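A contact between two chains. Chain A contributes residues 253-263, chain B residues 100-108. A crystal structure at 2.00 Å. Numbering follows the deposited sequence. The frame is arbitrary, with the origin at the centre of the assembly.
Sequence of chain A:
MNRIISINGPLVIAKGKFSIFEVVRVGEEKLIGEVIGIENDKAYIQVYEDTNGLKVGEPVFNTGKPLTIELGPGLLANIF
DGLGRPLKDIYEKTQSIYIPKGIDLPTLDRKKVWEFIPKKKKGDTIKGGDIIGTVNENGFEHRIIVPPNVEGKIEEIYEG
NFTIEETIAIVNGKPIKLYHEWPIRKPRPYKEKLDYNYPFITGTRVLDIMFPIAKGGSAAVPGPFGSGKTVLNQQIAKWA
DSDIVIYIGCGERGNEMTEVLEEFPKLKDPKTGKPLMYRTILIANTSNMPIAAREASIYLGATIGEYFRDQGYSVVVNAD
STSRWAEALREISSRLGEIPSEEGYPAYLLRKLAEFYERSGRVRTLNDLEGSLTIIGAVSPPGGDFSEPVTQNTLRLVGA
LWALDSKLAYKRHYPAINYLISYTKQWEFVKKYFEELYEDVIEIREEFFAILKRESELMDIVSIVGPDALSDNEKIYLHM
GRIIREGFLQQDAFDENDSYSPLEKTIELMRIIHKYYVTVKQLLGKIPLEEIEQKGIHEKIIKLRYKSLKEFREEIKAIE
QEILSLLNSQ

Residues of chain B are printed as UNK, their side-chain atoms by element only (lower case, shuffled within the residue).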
ATOM      1  N   ARG A 253      22.981   8.494 -18.556  1.00 34.93           N
ATOM      2  CA  ARG A 253      24.339   8.944 -18.233  1.00 30.53           C
ATOM      3  C   ARG A 253      25.083   9.561 -19.417  1.00 29.57           C
ATOM      4  O   ARG A 253      25.009   9.060 -20.542  1.00 39.87           O
ATOM      5  CB  ARG A 253      25.171   7.793 -17.649  1.00 33.91           C
ATOM      6  CG  ARG A 253      24.594   7.201 -16.365  1.00 41.84           C
ATOM      7  CD  ARG A 253      25.442   6.051 -15.829  1.00 30.59           C
ATOM      8  NE  ARG A 253      24.795   5.398 -14.690  1.00 34.77           N
ATOM      9  CZ  ARG A 253      23.952   4.375 -14.793  1.00 39.54           C
ATOM     10  NH1 ARG A 253      23.662   3.872 -15.983  1.00 39.82           N
ATOM     11  NH2 ARG A 253      23.405   3.850 -13.709  1.00 38.45           N
ATOM     12  N   GLY A 254      25.807  10.646 -19.150  1.00 40.04           N
ATOM     13  CA  GLY A 254      26.609  11.298 -20.169  1.00 40.42           C
ATOM     14  C   GLY A 254      27.703  10.390 -20.694  1.00 34.67           C
ATOM     15  O   GLY A 254      27.984  10.374 -21.894  1.00 41.21           O
ATOM     16  N   ASN A 255      28.316   9.625 -19.794  1.00 32.93           N
ATOM     17  CA  ASN A 255      29.387   8.703 -20.166  1.00 35.17           C
ATOM     18  C   ASN A 255      28.957   7.631 -21.165  1.00 28.70           C
ATOM     19  O   ASN A 255      29.781   7.120 -21.923  1.00 37.21           O
ATOM     20  CB  ASN A 255      29.979   8.039 -18.920  1.00 40.90           C
ATOM     21  CG  ASN A 255      31.054   8.884 -18.262  1.00 44.37           C
ATOM     22  OD1 ASN A 255      31.738   9.667 -18.925  1.00 40.38           O
ATOM     23  ND2 ASN A 255      31.213   8.722 -16.953  1.00 40.02           N
ATOM     24  N   GLU A 256      27.673   7.283 -21.158  1.00 30.34           N
ATOM     25  CA  GLU A 256      27.167   6.243 -22.048  1.00 34.07           C
ATOM     26  C   GLU A 256      27.054   6.741 -23.486  1.00 36.99           C
ATOM     27  O   GLU A 256      27.217   5.971 -24.433  1.00 38.46           O
ATOM     28  CB  GLU A 256      25.833   5.695 -21.531  1.00 38.85           C
ATOM     29  CG  GLU A 256      25.995   4.847 -20.271  1.00 39.04           C
ATOM     30  CD  GLU A 256      24.733   4.754 -19.443  1.00 38.45           C
ATOM     31  OE1 GLU A 256      23.719   5.387 -19.812  1.00 43.65           O
ATOM     32  OE2 GLU A 256      24.756   4.046 -18.413  1.00 43.45           O
ATOM     33  N   MET A 257      26.782   8.031 -23.645  1.00 36.21           N
ATOM     34  CA  MET A 257      26.819   8.652 -24.963  1.00 38.18           C
ATOM     35  C   MET A 257      28.264   8.761 -25.442  1.00 36.13           C
ATOM     36  O   MET A 257      28.568   8.479 -26.603  1.00 36.68           O
ATOM     37  CB  MET A 257      26.167  10.037 -24.915  1.00 34.28           C
ATOM     38  CG  MET A 257      24.739  10.054 -24.384  1.00 39.26           C
ATOM     39  SD  MET A 257      23.511   9.439 -25.557  1.00 65.57           S
ATOM     40  CE  MET A 257      23.502   7.687 -25.177  1.00 55.58           C
ATOM     41  N   THR A 258      29.148   9.163 -24.533  1.00 34.35           N
ATOM     42  CA  THR A 258      30.575   9.273 -24.822  1.00 36.84           C
ATOM     43  C   THR A 258      31.172   7.920 -25.212  1.00 38.77           C
ATOM     44  O   THR A 258      32.031   7.841 -26.091  1.00 38.21           O
ATOM     45  CB  THR A 258      31.341   9.835 -23.607  1.00 39.62           C
ATOM     46  OG1 THR A 258      30.671  11.004 -23.114  1.00 37.29           O
ATOM     47  CG2 THR A 258      32.764  10.191 -23.991  1.00 39.42           C
ATOM     48  N   GLU A 259      30.711   6.858 -24.555  1.00 36.20           N
ATOM     49  CA  GLU A 259      31.152   5.496 -24.864  1.00 35.48           C
ATOM     50  C   GLU A 259      30.885   5.132 -26.323  1.00 38.53           C
ATOM     51  O   GLU A 259      31.750   4.573 -27.002  1.00 44.44           O
ATOM     52  CB  GLU A 259      30.457   4.494 -23.938  1.00 42.31           C
ATOM     53  CG  GLU A 259      30.476   3.050 -24.433  1.00 63.29           C
ATOM     54  CD  GLU A 259      31.804   2.350 -24.191  1.00 83.89           C
ATOM     55  OE1 GLU A 259      32.728   2.985 -23.642  1.00 81.66           O
ATOM     56  OE2 GLU A 259      31.918   1.156 -24.546  1.00 85.47           O
ATOM     57  N   VAL A 260      29.688   5.458 -26.801  1.00 32.68           N
ATOM     58  CA  VAL A 260      29.322   5.212 -28.190  1.00 40.14           C
ATOM     59  C   VAL A 260      30.221   6.012 -29.134  1.00 40.30           C
ATOM     60  O   VAL A 260      30.690   5.492 -30.146  1.00 37.54           O
ATOM     61  CB  VAL A 260      27.843   5.563 -28.448  1.00 43.92           C
ATOM     62  CG1 VAL A 260      27.507   5.407 -29.918  1.00 44.83           C
ATOM     63  CG2 VAL A 260      26.936   4.684 -27.604  1.00 39.06           C
ATOM     64  N   LEU A 261      30.467   7.273 -28.788  1.00 41.30           N
ATOM     65  CA  LEU A 261      31.348   8.138 -29.569  1.00 43.31           C
ATOM     66  C   LEU A 261      32.763   7.577 -29.665  1.00 37.04           C
ATOM     67  O   LEU A 261      33.435   7.743 -30.682  1.00 41.92           O
ATOM     68  CB  LEU A 261      31.398   9.542 -28.959  1.00 43.77           C
ATOM     69  CG  LEU A 261      30.160  10.428 -29.082  1.00 42.49           C
ATOM     70  CD1 LEU A 261      30.376  11.753 -28.362  1.00 41.60           C
ATOM     71  CD2 LEU A 261      29.838  10.668 -30.541  1.00 45.60           C
ATOM     72  N   GLU A 262      33.213   6.912 -28.605  1.00 35.32           N
ATOM     73  CA  GLU A 262      34.571   6.373 -28.556  1.00 46.39           C
ATOM     74  C   GLU A 262      34.720   5.039 -29.288  1.00 48.58           C
ATOM     75  O   GLU A 262      35.748   4.783 -29.913  1.00 46.46           O
ATOM     76  CB  GLU A 262      35.036   6.215 -27.102  1.00 43.29           C
ATOM     77  CG  GLU A 262      35.312   7.527 -26.372  1.00 45.31           C
ATOM     78  CD  GLU A 262      35.960   7.316 -25.015  1.00 64.34           C
ATOM     79  OE1 GLU A 262      36.276   6.155 -24.675  1.00 52.93           O
ATOM     80  OE2 GLU A 262      36.159   8.314 -24.285  1.00 44.04           O
ATOM     81  N   GLU A 263      33.695   4.196 -29.211  1.00 44.17           N
ATOM     82  CA  GLU A 263      33.802   2.812 -29.674  1.00 47.95           C
ATOM     83  C   GLU A 263      33.309   2.561 -31.104  1.00 45.14           C
ATOM     84  O   GLU A 263      33.944   1.829 -31.858  1.00 45.72           O
ATOM     85  CB  GLU A 263      33.085   1.873 -28.697  1.00 48.15           C
ATOM     86  CG  GLU A 263      33.696   1.855 -27.303  1.00 59.69           C
ATOM     87  CD  GLU A 263      35.110   1.312 -27.298  1.00 84.39           C
ATOM     88  OE1 GLU A 263      35.377   0.344 -28.041  1.00 83.85           O
ATOM     89  OE2 GLU A 263      35.956   1.854 -26.555  1.00 80.55           O
TER
ATOM     90  N   UNK B 100      29.229  18.693 -21.448  1.00 37.65           N
ATOM     91  CA  UNK B 100      28.991  18.195 -22.796  1.00 38.23           C
ATOM     92  C   UNK B 100      29.586  16.793 -22.941  1.00 30.39           C
ATOM     93  O   UNK B 100      30.792  16.617 -22.776  1.00 38.12           O
ATOM     94  c   UNK B 100      29.647  19.147 -23.798  1.00 36.58           C
ATOM     95  n   UNK B 100      29.299  19.940 -26.049  1.00 40.08           N
ATOM     96  c   UNK B 100      29.208  18.902 -25.226  1.00 51.60           C
ATOM     97  o   UNK B 100      28.806  17.796 -25.592  1.00 36.03           O
ATOM     98  N   UNK B 101      28.742  15.791 -23.248  1.00 39.34           N
ATOM     99  CA  UNK B 101      29.235  14.413 -23.394  1.00 37.21           C
ATOM    100  C   UNK B 101      30.255  14.263 -24.522  1.00 47.56           C
ATOM    101  O   UNK B 101      31.030  13.307 -24.511  1.00 37.34           O
ATOM    102  c   UNK B 101      27.285  15.881 -23.435  1.00 38.32           C
ATOM    103  c   UNK B 101      27.962  13.607 -23.701  1.00 40.67           C
ATOM    104  c   UNK B 101      26.959  14.614 -24.167  1.00 44.92           C
ATOM    105  N   UNK B 102      30.252  15.190 -25.478  1.00 36.79           N
ATOM    106  CA  UNK B 102      31.276  15.218 -26.519  1.00 36.60           C
ATOM    107  C   UNK B 102      32.634  15.545 -25.909  1.00 38.99           C
ATOM    108  O   UNK B 102      33.672  15.112 -26.409  1.00 44.82           O
ATOM    109  c   UNK B 102      33.791  17.524 -29.765  1.00 53.89           C
ATOM    110  c   UNK B 102      31.983  15.440 -29.745  1.00 41.96           C
ATOM    111  c   UNK B 102      32.859  17.414 -28.744  1.00 48.48           C
ATOM    112  c   UNK B 102      32.912  15.543 -30.770  1.00 43.79           C
ATOM    113  c   UNK B 102      30.925  16.252 -27.597  1.00 42.70           C
ATOM    114  o   UNK B 102      34.734  16.695 -31.788  1.00 54.84           O
ATOM    115  c   UNK B 102      31.945  16.368 -28.713  1.00 44.92           C
ATOM    116  c   UNK B 102      33.811  16.587 -30.773  1.00 48.85           C
ATOM    117  N   UNK B 103      32.617  16.307 -24.820  1.00 36.51           N
ATOM    118  CA  UNK B 103      33.846  16.750 -24.168  1.00 43.76           C
ATOM    119  C   UNK B 103      34.381  15.745 -23.151  1.00 43.29           C
ATOM    120  O   UNK B 103      35.509  15.881 -22.676  1.00 39.66           O
ATOM    121  c   UNK B 103      33.631  18.094 -23.507  1.00 38.28           C
ATOM    122  N   UNK B 104      33.573  14.745 -22.811  1.00 35.58           N
ATOM    123  CA  UNK B 104      33.975  13.743 -21.828  1.00 39.30           C
ATOM    124  C   UNK B 104      34.969  12.730 -22.378  1.00 35.99           C
ATOM    125  O   UNK B 104      35.077  12.531 -23.590  1.00 40.17           O
ATOM    126  n   UNK B 104      29.199  14.267 -16.834  1.00 35.18           N
ATOM    127  c   UNK B 104      30.737  12.842 -19.844  1.00 33.55           C
ATOM    128  n   UNK B 104      31.141  13.073 -17.079  1.00 36.68           N
ATOM    129  c   UNK B 104      32.756  12.974 -21.308  1.00 35.42           C
ATOM    130  n   UNK B 104      29.842  13.531 -18.917  1.00 33.42           N
ATOM    131  c   UNK B 104      31.861  13.740 -20.351  1.00 33.61           C
ATOM    132  c   UNK B 104      30.058  13.623 -17.610  1.00 39.89           C
ATOM    133  N   UNK B 105      35.692  12.094 -21.461  1.00 34.75           N
ATOM    134  CA  UNK B 105      36.443  10.882 -21.756  1.00 34.92           C
ATOM    135  C   UNK B 105      35.935   9.791 -20.820  1.00 37.79           C
ATOM    136  O   UNK B 105      35.746  10.034 -19.628  1.00 36.05           O
ATOM    137  c   UNK B 105      41.010   8.808 -21.162  1.00 83.11           C
ATOM    138  c   UNK B 105      40.232  10.104 -21.333  1.00 80.18           C
ATOM    139  c   UNK B 105      37.940  11.102 -21.536  1.00 41.97           C
ATOM    140  c   UNK B 105      38.772   9.833 -21.659  1.00 58.01           C
ATOM    141  n   UNK B 105      42.389   9.057 -20.655  1.00 77.54           N
ATOM    142  N   UNK B 106      35.699   8.597 -21.355  1.00 39.43           N
ATOM    143  CA  UNK B 106      35.228   7.486 -20.535  1.00 43.41           C
ATOM    144  C   UNK B 106      36.343   6.993 -19.616  1.00 33.91           C
ATOM    145  O   UNK B 106      37.439   6.692 -20.085  1.00 39.47           O
ATOM    146  c   UNK B 106      34.723   6.319 -21.403  1.00 46.86           C
ATOM    147  c   UNK B 106      34.236   5.177 -20.528  1.00 47.83           C
ATOM    148  c   UNK B 106      33.606   6.791 -22.322  1.00 43.65           C
ATOM    149  N   UNK B 107      36.068   6.930 -18.301  1.00 35.20           N
ATOM    150  CA  UNK B 107      37.036   6.430 -17.317  1.00 35.20           C
ATOM    151  C   UNK B 107      37.577   5.053 -17.703  1.00 41.13           C
ATOM    152  O   UNK B 107      36.806   4.193 -18.132  1.00 38.01           O
ATOM    153  c   UNK B 107      35.196   7.440 -16.188  1.00 35.31           C
ATOM    154  c   UNK B 107      34.844   7.444 -17.658  1.00 40.78           C
ATOM    155  c   UNK B 107      36.207   6.341 -16.034  1.00 43.22           C
ATOM    156  N   UNK B 108      38.887   4.860 -17.563  1.00 34.81           N
ATOM    157  CA  UNK B 108      39.538   3.622 -17.986  1.00 40.04           C
ATOM    158  C   UNK B 108      40.741   3.273 -17.116  1.00 37.88           C
ATOM    159  O   UNK B 108      41.455   2.306 -17.390  1.00 46.65           O
ATOM    160  n   UNK B 108      42.057   4.449 -20.492  1.00 70.26           N
ATOM    161  o   UNK B 108      41.102   5.808 -18.982  1.00 58.49           O
ATOM    162  c   UNK B 108      39.993   3.736 -19.442  1.00 44.31           C
ATOM    163  c   UNK B 108      41.102   4.757 -19.623  1.00 42.49           C
TER
HETATM  164  O   HOH W   1      33.634  11.465 -18.017  1.00 33.62           O
HETATM  165  O   HOH W   2      35.870  10.740 -25.415  1.00 47.51           O
HETATM  166  O   HOH W   3      38.109   5.908 -22.549  1.00 51.61           O

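Position 100 carries two side-chain carbons, the second bearing one oxygen and one nitrogen, and touches nothing on chain A: an amide one carbon from the backbone, B:Asn100. B:Asn100 OD1 accepts from the backbone N of position 102 at 3.0 Å, bracing the turn that follows.

At position 101 three carbons close a ring onto the backbone N, and the ring points toward A:Gly254 and A:Met257; this is B:Pro101. B:Pro101 CB lies 3.7 Å from A:Gly254 O and 4.2 Å from A:Met257 CB. B:Pro101 O lies 2.7 Å from A:Thr258 OG1, which is also 3.0 Å from A:Gly254 O; the geometry does not settle which oxygen receives the hydroxyl proton.

Position 102 has one carbon, then a six-carbon ring bearing an oxygen. Its CA-to-CB bond points away, yet a ring carbon approaches A:Leu261: this is B:Tyr102, with B:Tyr102 CD1 4.3 Å from A:Leu261 CD1.

A single carbon, pointing away and out of contact, makes position 103 B:Ala103.

Position 104 runs through three carbons and a nitrogen to a carbon holding two more nitrogens, a guanidinium, and the side chain passes close to A:Gly254 and A:Asn255; hence B:Arg104. B:Arg104 CD is 3.5 Å from A:Asn255 OD1. A:Gly254 has room for this because it lacks a side chain: an ideal CB there would sit 2.9 Å from B:Arg104 NE, a clash.

At position 105 four carbons in a row end in nitrogen. The side chain starts away from the helix, although one carbon nears A:Glu262: this is B:Lys105, with B:Lys105 CG 4.0 Å from A:Glu262 OE2.

Position 106 has one carbon carrying two more, packed against A:Thr258 and A:Glu259: the branched B:Val106. B:Val106 CG2 lies 3.9 Å from A:Thr258 CG2 and 3.7 Å from A:Glu259 N, while B:Val106 N donates to A:Glu262 OE2 at 3.0 Å, almost linearly at 176°.

At position 107 three carbons again close onto the backbone N, and one approaches the amide of A:Asn255; this is B:Pro107, whose CD lies 3.9 Å from A:Asn255 ND2.

Position 108 repeats the two-carbon amide, out of contact: B:Asn108.

The rule is a loop read by one helix through its backbone as much as its side chains. B:Pro101 and B:Val106 supply close packing, and A:Glu262 holds B:Val106 N directly. Waters finish the polar fit: one joins A:Glu262 OE2 to B:Arg104 O, at 2.7 Å from each; another joins A:Glu262 OE1, at 2.8 Å, to B:Val106 O, at 2.7 Å. A:Gly254, without a side chain, leaves space that B:Arg104 occupies.

Chain B (100-108) NPYARKVPN
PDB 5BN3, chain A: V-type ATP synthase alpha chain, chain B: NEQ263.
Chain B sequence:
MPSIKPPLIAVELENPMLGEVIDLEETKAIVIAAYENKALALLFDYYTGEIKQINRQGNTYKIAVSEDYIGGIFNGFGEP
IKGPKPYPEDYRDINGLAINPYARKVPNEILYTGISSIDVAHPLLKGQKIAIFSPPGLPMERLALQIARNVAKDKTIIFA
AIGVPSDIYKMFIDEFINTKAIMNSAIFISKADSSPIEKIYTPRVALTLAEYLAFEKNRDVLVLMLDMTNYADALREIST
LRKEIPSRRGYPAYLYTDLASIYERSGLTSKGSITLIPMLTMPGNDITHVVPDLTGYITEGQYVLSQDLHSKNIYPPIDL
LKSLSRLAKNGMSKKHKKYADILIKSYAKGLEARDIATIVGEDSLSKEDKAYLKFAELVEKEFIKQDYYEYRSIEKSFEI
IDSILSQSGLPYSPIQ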